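Local coordinates for tailspike protein (Acinetobacter phage vB_ApiP_P1, PDB 6E1R) that probably recognises and hydrolyses the capsular polysaccharide of its Acinetobacter host, as the trimeric tailspike of the phage particle, at residues F234-S239 with D264-W269; I257-T262 with L283-C288; Y307-T312 with G336-R341. One frame throughout, in Å; residues are numbered along the deposited sequence.

Interaction 1 (F234-S239 with D264-W269); sequences FKAIRS and DCMIEW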
ATOM      1  N   PHE A 234      16.095  19.231  17.615  1.00 40.14           N
ATOM      2  CA  PHE A 234      16.120  17.803  17.324  1.00 36.25           C
ATOM      3  C   PHE A 234      15.554  17.577  15.933  1.00 40.41           C
ATOM      4  O   PHE A 234      14.425  17.987  15.646  1.00 40.64           O
ATOM      5  CB  PHE A 234      15.323  17.004  18.359  1.00 33.40           C
ATOM      6  CG  PHE A 234      15.079  15.574  17.960  1.00 37.14           C
ATOM      7  CD1 PHE A 234      16.073  14.620  18.109  1.00 39.05           C
ATOM      8  CD2 PHE A 234      13.856  15.184  17.437  1.00 34.56           C
ATOM      9  CE1 PHE A 234      15.855  13.305  17.742  1.00 36.95           C
ATOM     10  CE2 PHE A 234      13.632  13.870  17.069  1.00 36.16           C
ATOM     11  CZ  PHE A 234      14.633  12.930  17.222  1.00 39.75           C
ATOM     12  N   LYS A 235      16.332  16.917  15.084  1.00 44.34           N
ATOM     13  CA  LYS A 235      15.890  16.498  13.763  1.00 43.11           C
ATOM     14  C   LYS A 235      16.007  14.984  13.684  1.00 47.26           C
ATOM     15  O   LYS A 235      17.021  14.414  14.100  1.00 46.88           O
ATOM     16  CB  LYS A 235      16.708  17.168  12.655  1.00 41.84           C
ATOM     17  CG  LYS A 235      16.312  16.726  11.252  1.00 38.65           C
ATOM     18  CD  LYS A 235      17.078  17.486  10.182  1.00 39.55           C
ATOM     19  CE  LYS A 235      16.707  18.962  10.191  1.00 37.99           C
ATOM     20  NZ  LYS A 235      17.444  19.739   9.157  1.00 38.35           N
ATOM     21  N   ALA A 236      14.968  14.337  13.159  1.00 42.75           N
ATOM     22  CA  ALA A 236      14.949  12.881  13.120  1.00 37.32           C
ATOM     23  C   ALA A 236      16.008  12.344  12.166  1.00 37.91           C
ATOM     24  O   ALA A 236      16.868  11.546  12.557  1.00 40.33           O
ATOM     25  CB  ALA A 236      13.558  12.385  12.725  1.00 35.02           C
ATOM     26  N   ILE A 237      15.962  12.767  10.906  1.00 38.96           N
ATOM     27  CA  ILE A 237      16.826  12.221   9.867  1.00 35.90           C
ATOM     28  C   ILE A 237      17.341  13.349   8.981  1.00 39.10           C
ATOM     29  O   ILE A 237      16.585  14.246   8.595  1.00 41.18           O
ATOM     30  CB  ILE A 237      16.085  11.156   9.026  1.00 32.84           C
ATOM     31  CG1 ILE A 237      15.717   9.954   9.897  1.00 32.05           C
ATOM     32  CG2 ILE A 237      16.926  10.713   7.837  1.00 30.62           C
ATOM     33  CD1 ILE A 237      14.874   8.933   9.195  1.00 28.82           C
ATOM     34  N   ARG A 238      18.636  13.298   8.669  1.00 34.18           N
ATOM     35  CA  ARG A 238      19.267  14.184   7.689  1.00 37.08           C
ATOM     36  C   ARG A 238      20.215  13.329   6.858  1.00 43.39           C
ATOM     37  O   ARG A 238      21.299  12.968   7.327  1.00 46.19           O
ATOM     38  CB  ARG A 238      20.047  15.324   8.329  1.00 37.80           C
ATOM     39  CG  ARG A 238      20.548  16.308   7.274  1.00 35.21           C
ATOM     40  CD  ARG A 238      21.711  17.158   7.761  1.00 42.94           C
ATOM     41  NE  ARG A 238      21.366  18.286   8.611  1.00 51.98           N
ATOM     42  CZ  ARG A 238      22.279  19.039   9.218  1.00 53.05           C
ATOM     43  NH1 ARG A 238      23.567  18.764   9.060  1.00 37.37           N
ATOM     44  NH2 ARG A 238      21.910  20.062   9.975  1.00 63.57           N
ATOM     45  N   SER A 239      19.813  13.006   5.637  1.00 37.18           N
ATOM     46  CA  SER A 239      20.636  12.205   4.739  1.00 36.93           C
ATOM     47  C   SER A 239      21.119  13.128   3.627  1.00 37.32           C
ATOM     48  O   SER A 239      20.358  13.474   2.720  1.00 34.52           O
ATOM     49  CB  SER A 239      19.855  11.013   4.193  1.00 39.79           C
ATOM     50  OG  SER A 239      19.342  10.220   5.248  1.00 41.25           O
ATOM     51  N   ASP A 264      14.275  22.909  11.552  1.00 44.82           N
ATOM     52  CA  ASP A 264      13.555  23.394  10.379  1.00 41.66           C
ATOM     53  C   ASP A 264      12.680  22.305   9.775  1.00 42.50           C
ATOM     54  O   ASP A 264      11.640  22.605   9.180  1.00 42.78           O
ATOM     55  CB  ASP A 264      14.536  23.928   9.336  1.00 46.49           C
ATOM     56  CG  ASP A 264      15.521  22.876   8.871  1.00 48.16           C
ATOM     57  OD1 ASP A 264      16.024  22.114   9.722  1.00 47.30           O
ATOM     58  OD2 ASP A 264      15.794  22.815   7.654  1.00 50.93           O
ATOM     59  N   CYS A 265      13.081  21.043   9.919  1.00 39.22           N
ATOM     60  CA  CYS A 265      12.269  19.924   9.469  1.00 37.75           C
ATOM     61  C   CYS A 265      12.608  18.698  10.303  1.00 39.40           C
ATOM     62  O   CYS A 265      13.577  18.685  11.065  1.00 42.10           O
ATOM     63  CB  CYS A 265      12.468  19.649   7.974  1.00 35.04           C
ATOM     64  SG  CYS A 265      14.180  19.379   7.484  1.00 38.85           S
HETATM   65  N   MSE A 266      11.784  17.666  10.156  1.00 35.46           N
HETATM   66  CA  MSE A 266      11.973  16.426  10.895  1.00 38.11           C
HETATM   67  C   MSE A 266      12.814  15.447  10.084  1.00 38.24           C
HETATM   68  O   MSE A 266      13.748  14.835  10.600  1.00 39.48           O
HETATM   69  CB  MSE A 266      10.620  15.805  11.249  1.00 40.46           C
HETATM   70  CG  MSE A 266      10.689  14.689  12.279  1.00 52.46           C
HETATM   71 SE   MSE A 266      11.464  15.271  13.975  1.00 63.94          SE
HETATM   72  CE  MSE A 266      10.621  13.963  15.149  1.00 63.95           C
ATOM     73  N   ILE A 267      12.474  15.310   8.805  1.00 37.09           N
ATOM     74  CA  ILE A 267      13.173  14.425   7.882  1.00 35.39           C
ATOM     75  C   ILE A 267      13.672  15.257   6.710  1.00 40.35           C
ATOM     76  O   ILE A 267      12.941  16.103   6.184  1.00 46.24           O
ATOM     77  CB  ILE A 267      12.265  13.276   7.399  1.00 28.84           C
ATOM     78  CG1 ILE A 267      11.680  12.525   8.596  1.00 28.77           C
ATOM     79  CG2 ILE A 267      13.036  12.324   6.499  1.00 24.61           C
ATOM     80  CD1 ILE A 267      10.675  11.460   8.220  1.00 29.88           C
ATOM     81  N   GLU A 268      14.917  15.017   6.302  1.00 43.31           N
ATOM     82  CA  GLU A 268      15.537  15.797   5.241  1.00 40.29           C
ATOM     83  C   GLU A 268      16.506  14.926   4.458  1.00 39.88           C
ATOM     84  O   GLU A 268      17.288  14.172   5.045  1.00 45.68           O
ATOM     85  CB  GLU A 268      16.277  17.016   5.806  1.00 40.51           C
ATOM     86  CG  GLU A 268      16.996  17.848   4.757  1.00 43.97           C
ATOM     87  CD  GLU A 268      17.700  19.055   5.348  1.00 52.17           C
ATOM     88  OE1 GLU A 268      17.934  19.067   6.574  1.00 55.35           O
ATOM     89  OE2 GLU A 268      18.020  19.991   4.586  1.00 56.16           O
ATOM     90  N   TRP A 269      16.447  15.034   3.132  1.00 37.14           N
ATOM     91  CA  TRP A 269      17.434  14.407   2.266  1.00 37.40           C
ATOM     92  C   TRP A 269      17.512  15.193   0.966  1.00 40.05           C
ATOM     93  O   TRP A 269      16.550  15.854   0.567  1.00 41.91           O
ATOM     94  CB  TRP A 269      17.112  12.930   1.991  1.00 36.71           C
ATOM     95  CG  TRP A 269      16.007  12.691   1.005  1.00 34.32           C
ATOM     96  CD1 TRP A 269      16.134  12.541  -0.345  1.00 36.11           C
ATOM     97  CD2 TRP A 269      14.613  12.532   1.296  1.00 30.85           C
ATOM     98  NE1 TRP A 269      14.905  12.317  -0.915  1.00 33.37           N
ATOM     99  CE2 TRP A 269      13.954  12.306   0.071  1.00 33.76           C
ATOM    100  CE3 TRP A 269      13.857  12.568   2.472  1.00 35.39           C
ATOM    101  CZ2 TRP A 269      12.575  12.117  -0.013  1.00 25.50           C
ATOM    102  CZ3 TRP A 269      12.486  12.379   2.387  1.00 33.28           C
ATOM    103  CH2 TRP A 269      11.860  12.158   1.152  1.00 30.69           C
TER
HETATM  104  O   HOH W   1      12.723  19.165  13.348  1.00 34.59           O
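The selenomethionine M266 reaches the edge of the F234 ring, its CE lying near the ring plane 3.6 Å from F234 CE2. SE sits obliquely, 5.1 Å from the ring centroid, in a Met-aromatic contact, while A236 N lies above one ring face, toward the rim. The side chain of R238 runs beside that of E268, its guanidinium plane turned 84° from the carboxylate; with R238 NE 4.1 Å from E268 OE1, the opposite charges are close but form no salt bridge. The indole of W269 leads away from 234-239 and stacks on W276. Charge pairing centres on K235. Its chain is extended as far as CD and bends at chi3 (-66°), which swings CE across C265 O. NZ then bridges two carboxylates, D264 OD1 at 2.8 Å through the syn lone pair and E268 OE1 at 2.7 Å; D264 OD2 pairs in turn with K294. In the backbone, M266 O takes a nearly straight bond from I237 N at 3.0 Å and a weak one from A236 N. Beyond it, E268 N donates to I237 O and S239 N to E268 O. I237, R238 and S239 thus lie in parallel register with I267, E268 and W269, like residues of successive coils stacked along one face of a right-handed parallel beta-helix.

Interaction 2 (I257-T262 with L283-C288); sequences IFRKGT and LEQNLC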
ATOM      1  N   ILE A 257       7.351   6.432  14.467  1.00 35.71           N
ATOM      2  CA  ILE A 257       6.730   7.565  15.143  1.00 35.31           C
ATOM      3  C   ILE A 257       7.713   8.727  15.152  1.00 38.15           C
ATOM      4  O   ILE A 257       8.883   8.554  15.511  1.00 38.86           O
ATOM      5  CB  ILE A 257       6.297   7.210  16.577  1.00 32.25           C
ATOM      6  CG1 ILE A 257       5.313   6.039  16.564  1.00 30.24           C
ATOM      7  CG2 ILE A 257       5.674   8.417  17.257  1.00 29.69           C
ATOM      8  CD1 ILE A 257       5.091   5.412  17.922  1.00 31.23           C
ATOM      9  N   PHE A 258       7.234   9.909  14.766  1.00 32.12           N
ATOM     10  CA  PHE A 258       8.035  11.130  14.745  1.00 30.71           C
ATOM     11  C   PHE A 258       7.298  12.195  15.546  1.00 33.61           C
ATOM     12  O   PHE A 258       6.289  12.733  15.081  1.00 35.97           O
ATOM     13  CB  PHE A 258       8.283  11.606  13.314  1.00 26.10           C
ATOM     14  CG  PHE A 258       8.967  10.591  12.441  1.00 27.87           C
ATOM     15  CD1 PHE A 258       8.239   9.600  11.802  1.00 28.41           C
ATOM     16  CD2 PHE A 258      10.338  10.636  12.247  1.00 26.99           C
ATOM     17  CE1 PHE A 258       8.865   8.668  10.996  1.00 29.27           C
ATOM     18  CE2 PHE A 258      10.971   9.708  11.442  1.00 27.29           C
ATOM     19  CZ  PHE A 258      10.233   8.722  10.814  1.00 24.88           C
ATOM     20  N   ARG A 259       7.792  12.492  16.749  1.00 40.97           N
ATOM     21  CA  ARG A 259       7.156  13.443  17.650  1.00 40.81           C
ATOM     22  C   ARG A 259       8.156  14.490  18.119  1.00 47.32           C
ATOM     23  O   ARG A 259       9.355  14.222  18.238  1.00 44.00           O
ATOM     24  CB  ARG A 259       6.545  12.757  18.883  1.00 39.03           C
ATOM     25  CG  ARG A 259       5.334  11.892  18.606  1.00 37.09           C
ATOM     26  CD  ARG A 259       4.695  11.488  19.924  1.00 40.69           C
ATOM     27  NE  ARG A 259       3.472  10.717  19.736  1.00 47.77           N
ATOM     28  CZ  ARG A 259       3.387   9.401  19.887  1.00 56.92           C
ATOM     29  NH1 ARG A 259       4.453   8.700  20.247  1.00 60.30           N
ATOM     30  NH2 ARG A 259       2.229   8.787  19.692  1.00 60.76           N
ATOM     31  N   LYS A 260       7.637  15.695  18.373  1.00 45.46           N
ATOM     32  CA  LYS A 260       8.345  16.746  19.110  1.00 46.01           C
ATOM     33  C   LYS A 260       9.611  17.207  18.390  1.00 45.47           C
ATOM     34  O   LYS A 260      10.659  17.393  19.008  1.00 52.57           O
ATOM     35  CB  LYS A 260       8.690  16.283  20.527  1.00 47.32           C
ATOM     36  CG  LYS A 260       7.513  15.838  21.370  1.00 48.84           C
ATOM     37  CD  LYS A 260       6.548  16.972  21.637  1.00 53.59           C
ATOM     38  CE  LYS A 260       5.336  16.467  22.414  1.00 55.43           C
ATOM     39  NZ  LYS A 260       5.721  15.910  23.751  1.00 53.61           N
ATOM     40  N   GLY A 261       9.523  17.400  17.075  1.00 40.67           N
ATOM     41  CA  GLY A 261      10.629  17.998  16.353  1.00 39.61           C
ATOM     42  C   GLY A 261      10.690  19.497  16.579  1.00 43.61           C
ATOM     43  O   GLY A 261       9.674  20.156  16.787  1.00 46.50           O
ATOM     44  N   THR A 262      11.907  20.047  16.537  1.00 40.98           N
ATOM     45  CA  THR A 262      12.089  21.470  16.801  1.00 43.18           C
ATOM     46  C   THR A 262      13.015  22.169  15.816  1.00 44.28           C
ATOM     47  O   THR A 262      13.236  23.376  15.960  1.00 45.49           O
ATOM     48  CB  THR A 262      12.620  21.693  18.229  1.00 42.20           C
ATOM     49  OG1 THR A 262      13.644  20.734  18.519  1.00 48.32           O
ATOM     50  CG2 THR A 262      11.498  21.556  19.248  1.00 39.07           C
ATOM     51  N   LEU A 283       3.276  10.941  12.440  1.00 32.57           N
ATOM     52  CA  LEU A 283       3.976  12.224  12.468  1.00 35.28           C
ATOM     53  C   LEU A 283       3.065  13.227  13.170  1.00 38.72           C
ATOM     54  O   LEU A 283       2.200  13.837  12.538  1.00 40.38           O
ATOM     55  CB  LEU A 283       4.350  12.701  11.057  1.00 32.02           C
ATOM     56  CG  LEU A 283       5.437  11.962  10.269  1.00 34.03           C
ATOM     57  CD1 LEU A 283       4.952  10.615   9.749  1.00 37.07           C
ATOM     58  CD2 LEU A 283       5.939  12.831   9.125  1.00 31.46           C
ATOM     59  N   GLU A 284       3.256  13.398  14.477  1.00 38.38           N
ATOM     60  CA  GLU A 284       2.377  14.258  15.254  1.00 41.24           C
ATOM     61  C   GLU A 284       3.163  14.995  16.327  1.00 44.74           C
ATOM     62  O   GLU A 284       4.273  14.604  16.700  1.00 48.45           O
ATOM     63  CB  GLU A 284       1.225  13.470  15.897  1.00 43.06           C
ATOM     64  CG  GLU A 284       1.651  12.446  16.932  1.00 49.24           C
ATOM     65  CD  GLU A 284       0.466  11.821  17.644  1.00 62.10           C
ATOM     66  OE1 GLU A 284      -0.436  12.573  18.068  1.00 69.17           O
ATOM     67  OE2 GLU A 284       0.430  10.581  17.778  1.00 66.95           O
ATOM     68  N   GLN A 285       2.565  16.088  16.807  1.00 44.33           N
ATOM     69  CA  GLN A 285       3.069  16.856  17.947  1.00 43.25           C
ATOM     70  C   GLN A 285       4.452  17.448  17.685  1.00 41.22           C
ATOM     71  O   GLN A 285       5.248  17.622  18.610  1.00 45.27           O
ATOM     72  CB  GLN A 285       3.081  16.004  19.220  1.00 42.97           C
ATOM     73  CG  GLN A 285       1.707  15.501  19.629  1.00 49.34           C
ATOM     74  CD  GLN A 285       1.746  14.644  20.878  1.00 62.62           C
ATOM     75  OE1 GLN A 285       2.782  14.526  21.533  1.00 73.11           O
ATOM     76  NE2 GLN A 285       0.614  14.040  21.217  1.00 67.08           N
ATOM     77  N   ASN A 286       4.747  17.773  16.431  1.00 34.64           N
ATOM     78  CA  ASN A 286       6.017  18.389  16.085  1.00 38.32           C
ATOM     79  C   ASN A 286       5.914  19.911  16.148  1.00 44.96           C
ATOM     80  O   ASN A 286       4.824  20.488  16.139  1.00 48.24           O
ATOM     81  CB  ASN A 286       6.471  17.952  14.693  1.00 32.80           C
ATOM     82  CG  ASN A 286       6.671  16.456  14.592  1.00 37.28           C
ATOM     83  OD1 ASN A 286       7.753  15.943  14.880  1.00 44.79           O
ATOM     84  ND2 ASN A 286       5.629  15.744  14.178  1.00 34.22           N
ATOM     85  N   LEU A 287       7.074  20.557  16.210  1.00 45.43           N
ATOM     86  CA  LEU A 287       7.180  22.010  16.264  1.00 41.60           C
ATOM     87  C   LEU A 287       8.175  22.507  15.227  1.00 38.59           C
ATOM     88  O   LEU A 287       8.930  23.456  15.465  1.00 40.74           O
ATOM     89  CB  LEU A 287       7.586  22.476  17.661  1.00 42.17           C
ATOM     90  CG  LEU A 287       6.609  22.159  18.793  1.00 45.06           C
ATOM     91  CD1 LEU A 287       7.149  22.659  20.121  1.00 46.36           C
ATOM     92  CD2 LEU A 287       5.245  22.764  18.501  1.00 46.50           C
ATOM     93  N   CYS A 288       8.196  21.869  14.059  1.00 30.55           N
ATOM     94  CA  CYS A 288       9.137  22.247  13.015  1.00 33.15           C
ATOM     95  C   CYS A 288       8.821  23.640  12.486  1.00 35.91           C
ATOM     96  O   CYS A 288       7.657  24.042  12.406  1.00 37.56           O
ATOM     97  CB  CYS A 288       9.100  21.231  11.876  1.00 39.53           C
ATOM     98  SG  CYS A 288       9.518  19.549  12.373  1.00 48.20           S
TER
HETATM   99  O   HOH W   2       2.616  15.024  24.645  1.00 46.19           O
HETATM  100  O   HOH W   3      10.839  24.891  16.623  1.00 44.60           O
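F258 packs beside L283, both side chains pointing the same way, with F258 CD1 4.0 Å from L283 CG; the F258 ring also stacks on F222. F258 O is gripped by two donors from opposite faces of its carbonyl plane: E284 N, nearly along the C=O axis at 3.2 Å, and N286 ND2, 42° above the plane. R259 follows on the other face of the strand and runs alongside E284. Its chain is extended from CG to NE, and R259 NH2 meets E284 OE2 at 3.2 Å in a salt bridge that approaches from above the carboxylate plane. D282 and E309 bring like charges close to the E284 carboxylate, which R259 may offset; D282 is itself a long, weak partner of R259. R259 also packs on Q192 of a second subunit. At K260 the backbone enters the left-handed helical region (phi 63°), as it does at Q285 in the other segment (phi 62°), and K260 N makes a weak bond to Q285 O. The lysine chain lies beside Q285, K260 CE 3.3 Å from Q285 OE1. G261 is held by both its backbone N and its O: G261 N donates to N286 OD1 at 3.2 Å, and G261 O accepts from L287 N at 2.7 Å. N286 therefore spans the turn, one amide atom at F258 and the other at G261. Last, T262 O and L287 O share a water. N311 OD1 in turn takes N286 N, a relay consistent with the asparagine ladder known at turns of parallel beta-helices.

Interaction 3 (Y307-T312 with G336-R341); sequences YIEANT and GIHMNR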
ATOM      1  N   TYR A 307      -0.804   8.712  10.552  1.00 36.07           N
ATOM      2  CA  TYR A 307      -1.270   9.978  11.101  1.00 27.23           C
ATOM      3  C   TYR A 307      -0.302  11.095  10.743  1.00 35.71           C
ATOM      4  O   TYR A 307       0.918  10.917  10.805  1.00 39.00           O
ATOM      5  CB  TYR A 307      -1.414   9.922  12.628  1.00 28.34           C
ATOM      6  CG  TYR A 307      -2.469   8.971  13.134  1.00 29.60           C
ATOM      7  CD1 TYR A 307      -2.234   7.605  13.173  1.00 30.00           C
ATOM      8  CD2 TYR A 307      -3.690   9.441  13.600  1.00 30.60           C
ATOM      9  CE1 TYR A 307      -3.189   6.733  13.641  1.00 31.39           C
ATOM     10  CE2 TYR A 307      -4.654   8.573  14.073  1.00 32.00           C
ATOM     11  CZ  TYR A 307      -4.396   7.219  14.092  1.00 51.97           C
ATOM     12  OH  TYR A 307      -5.352   6.348  14.560  1.00 53.55           O
ATOM     13  N   ILE A 308      -0.858  12.245  10.366  1.00 36.11           N
ATOM     14  CA  ILE A 308      -0.105  13.492  10.276  1.00 33.19           C
ATOM     15  C   ILE A 308      -0.967  14.568  10.920  1.00 35.88           C
ATOM     16  O   ILE A 308      -1.838  15.152  10.265  1.00 43.02           O
ATOM     17  CB  ILE A 308       0.255  13.856   8.823  1.00 29.19           C
ATOM     18  CG1 ILE A 308       1.016  12.714   8.145  1.00 24.41           C
ATOM     19  CG2 ILE A 308       1.088  15.129   8.787  1.00 24.65           C
ATOM     20  CD1 ILE A 308       1.399  12.999   6.711  1.00 23.83           C
ATOM     21  N   GLU A 309      -0.754  14.822  12.208  1.00 34.68           N
ATOM     22  CA  GLU A 309      -1.661  15.676  12.961  1.00 40.65           C
ATOM     23  C   GLU A 309      -0.887  16.437  14.027  1.00 42.07           C
ATOM     24  O   GLU A 309       0.313  16.235  14.218  1.00 47.18           O
ATOM     25  CB  GLU A 309      -2.795  14.855  13.588  1.00 43.74           C
ATOM     26  CG  GLU A 309      -2.338  13.753  14.525  1.00 48.90           C
ATOM     27  CD  GLU A 309      -3.502  13.014  15.159  1.00 58.27           C
ATOM     28  OE1 GLU A 309      -4.649  13.205  14.701  1.00 58.59           O
ATOM     29  OE2 GLU A 309      -3.273  12.243  16.115  1.00 63.21           O
ATOM     30  N   ALA A 310      -1.594  17.346  14.703  1.00 35.38           N
ATOM     31  CA  ALA A 310      -1.082  18.052  15.880  1.00 35.29           C
ATOM     32  C   ALA A 310       0.208  18.813  15.587  1.00 37.68           C
ATOM     33  O   ALA A 310       1.083  18.926  16.450  1.00 41.10           O
ATOM     34  CB  ALA A 310      -0.882  17.091  17.054  1.00 32.04           C
ATOM     35  N   ASN A 311       0.340  19.349  14.376  1.00 29.58           N
ATOM     36  CA  ASN A 311       1.502  20.158  14.023  1.00 34.40           C
ATOM     37  C   ASN A 311       1.062  21.591  13.752  1.00 35.61           C
ATOM     38  O   ASN A 311       1.218  22.100  12.637  1.00 37.77           O
ATOM     39  CB  ASN A 311       2.219  19.561  12.813  1.00 27.99           C
ATOM     40  CG  ASN A 311       2.549  18.093  13.001  1.00 35.74           C
ATOM     41  OD1 ASN A 311       3.145  17.704  14.005  1.00 39.32           O
ATOM     42  ND2 ASN A 311       2.143  17.268  12.043  1.00 32.51           N
ATOM     43  N   THR A 312       0.523  22.248  14.782  1.00 37.21           N
ATOM     44  CA  THR A 312      -0.140  23.533  14.596  1.00 39.79           C
ATOM     45  C   THR A 312       0.832  24.642  14.213  1.00 42.46           C
ATOM     46  O   THR A 312       0.428  25.622  13.577  1.00 47.42           O
ATOM     47  CB  THR A 312      -0.884  23.919  15.874  1.00 45.30           C
ATOM     48  OG1 THR A 312      -0.322  23.208  16.983  1.00 52.19           O
ATOM     49  CG2 THR A 312      -2.355  23.563  15.762  1.00 45.01           C
ATOM     50  N   GLY A 336      -5.150   7.291   2.697  1.00 30.24           N
ATOM     51  CA  GLY A 336      -5.819   6.974   3.944  1.00 30.09           C
ATOM     52  C   GLY A 336      -5.100   7.478   5.178  1.00 39.09           C
ATOM     53  O   GLY A 336      -4.835   6.707   6.105  1.00 48.08           O
ATOM     54  N   ILE A 337      -4.791   8.771   5.209  1.00 41.46           N
ATOM     55  CA  ILE A 337      -4.045   9.376   6.306  1.00 42.40           C
ATOM     56  C   ILE A 337      -5.016  10.131   7.202  1.00 45.33           C
ATOM     57  O   ILE A 337      -5.871  10.881   6.713  1.00 40.71           O
ATOM     58  CB  ILE A 337      -2.944  10.312   5.781  1.00 36.88           C
ATOM     59  CG1 ILE A 337      -2.124   9.610   4.698  1.00 35.21           C
ATOM     60  CG2 ILE A 337      -2.042  10.767   6.916  1.00 36.70           C
ATOM     61  CD1 ILE A 337      -1.478   8.325   5.162  1.00 31.39           C
ATOM     62  N   HIS A 338      -4.886   9.937   8.512  1.00 43.23           N
ATOM     63  CA  HIS A 338      -5.668  10.697   9.481  1.00 42.01           C
ATOM     64  C   HIS A 338      -4.954  12.020   9.730  1.00 42.65           C
ATOM     65  O   HIS A 338      -3.852  12.042  10.288  1.00 36.01           O
ATOM     66  CB  HIS A 338      -5.838   9.903  10.773  1.00 34.43           C
ATOM     67  CG  HIS A 338      -6.790  10.528  11.744  1.00 36.97           C
ATOM     68  ND1 HIS A 338      -8.117  10.166  11.821  1.00 32.26           N
ATOM     69  CD2 HIS A 338      -6.611  11.498  12.672  1.00 31.27           C
ATOM     70  CE1 HIS A 338      -8.714  10.878  12.759  1.00 33.26           C
ATOM     71  NE2 HIS A 338      -7.823  11.697  13.290  1.00 42.60           N
HETATM   72  N   MSE A 339      -5.571  13.122   9.313  1.00 48.50           N
HETATM   73  CA  MSE A 339      -4.909  14.423   9.365  1.00 50.86           C
HETATM   74  C   MSE A 339      -5.711  15.478  10.122  1.00 48.62           C
HETATM   75  O   MSE A 339      -6.361  16.328   9.515  1.00 51.10           O
HETATM   76  CB  MSE A 339      -4.618  14.917   7.948  1.00 54.86           C
HETATM   77  CG  MSE A 339      -3.674  14.016   7.170  1.00 64.36           C
HETATM   78 SE   MSE A 339      -3.423  14.590   5.327  1.00 74.95          SE
HETATM   79  CE  MSE A 339      -1.502  14.915   5.366  1.00 71.53           C
ATOM     80  N   ASN A 340      -5.647  15.424  11.450  1.00 47.02           N
ATOM     81  CA  ASN A 340      -6.291  16.410  12.317  1.00 52.93           C
ATOM     82  C   ASN A 340      -5.309  17.554  12.542  1.00 54.57           C
ATOM     83  O   ASN A 340      -4.435  17.472  13.409  1.00 58.43           O
ATOM     84  CB  ASN A 340      -6.716  15.767  13.631  1.00 56.96           C
ATOM     85  CG  ASN A 340      -7.547  16.695  14.492  1.00 63.18           C
ATOM     86  OD1 ASN A 340      -8.015  17.735  14.030  1.00 67.42           O
ATOM     87  ND2 ASN A 340      -7.735  16.323  15.753  1.00 67.08           N
ATOM     88  N   ARG A 341      -5.454  18.632  11.761  1.00 51.47           N
ATOM     89  CA  ARG A 341      -4.529  19.762  11.804  1.00 46.60           C
ATOM     90  C   ARG A 341      -3.102  19.331  11.494  1.00 43.69           C
ATOM     91  O   ARG A 341      -2.234  19.367  12.376  1.00 41.96           O
ATOM     92  CB  ARG A 341      -4.580  20.487  13.153  1.00 45.04           C
ATOM     93  CG  ARG A 341      -5.940  21.033  13.542  1.00 47.50           C
ATOM     94  CD  ARG A 341      -5.901  21.598  14.952  1.00 51.74           C
ATOM     95  NE  ARG A 341      -6.628  22.862  15.052  1.00 58.26           N
ATOM     96  CZ  ARG A 341      -7.909  22.989  15.380  1.00 62.21           C
ATOM     97  NH1 ARG A 341      -8.648  21.920  15.638  1.00 66.54           N
ATOM     98  NH2 ARG A 341      -8.451  24.198  15.441  1.00 60.22           N
TER
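Y307 and H338 cross obliquely on neighbouring coils of the parallel beta-helix, where strand 306-309 meets the weakly bonded end of strand 331-338. Three backbone bonds join the coils. I308 N donates to H338 O at 3.0 Å, A310 N to N340 O at 3.1 Å, and N311 N to R341 O at 3.3 Å, all close to straight; the first belongs to a regular parallel bridge, and the others carry the pairing past the strand into the turn. CA-H...O contacts fill in between, from Y307 CA to H338 O and from M339 CA to I308 O. Apolar contacts lie on the opposite side of the chain from the two rings. I308 CG1 comes 3.8 Å from I337 CG2 as the two side chains cross, whereas I308 and the selenomethionine M339 point the same way, with CD1 of I308 3.7 Å from CE of M339. F334 touches both I308 and M339, and P342 also touches I308. The aromatic contact is oblique: the ring centroids of Y307 and H338 are 5.2 Å apart and the planes are inclined by 49°, with CD2 of Y307 3.6 Å from CB of H338. Both rings then turn their polar ends to a second subunit, Y307 OH to T274 and H338 ND1 to S299, so this pair of coils forms part of the trimer interface. Near the turn the T312 and R341 side chains cross, T312 CG2 against R341 CD. The remaining group is the carboxylate of E309. H338 CG stands anti to its backbone N (chi1 -172°), and the imidazole edge faces this carboxylate, whose plane is 83° from that of the ring; E309 OE1 lies in the ring plane, 3.3 Å from H338 CD2.

Interactions 1 and 2 join consecutive coils at different places round the helix: strands 257-259 and 267-270 follow each other in the chain, and the segments of the two contacts alternate. Their centres are 11 Å apart, and they touch where T262 OG1 probably bonds to F234 N (3.0 Å) and M266 CE packs on R259 O. Interaction 3 lies two coils further along the same face as interaction 2, strands 281-284 and 306-309 being neighbours, again 11 Å between centres; L283 N meets Y307 O at 2.9 Å and N286 N meets N311 OD1 at 2.9 Å. Interactions 2 and 3 both reach the second subunit. Interaction 1 stays within its chain, the W269 side chain about 12 Å from a sodium ion.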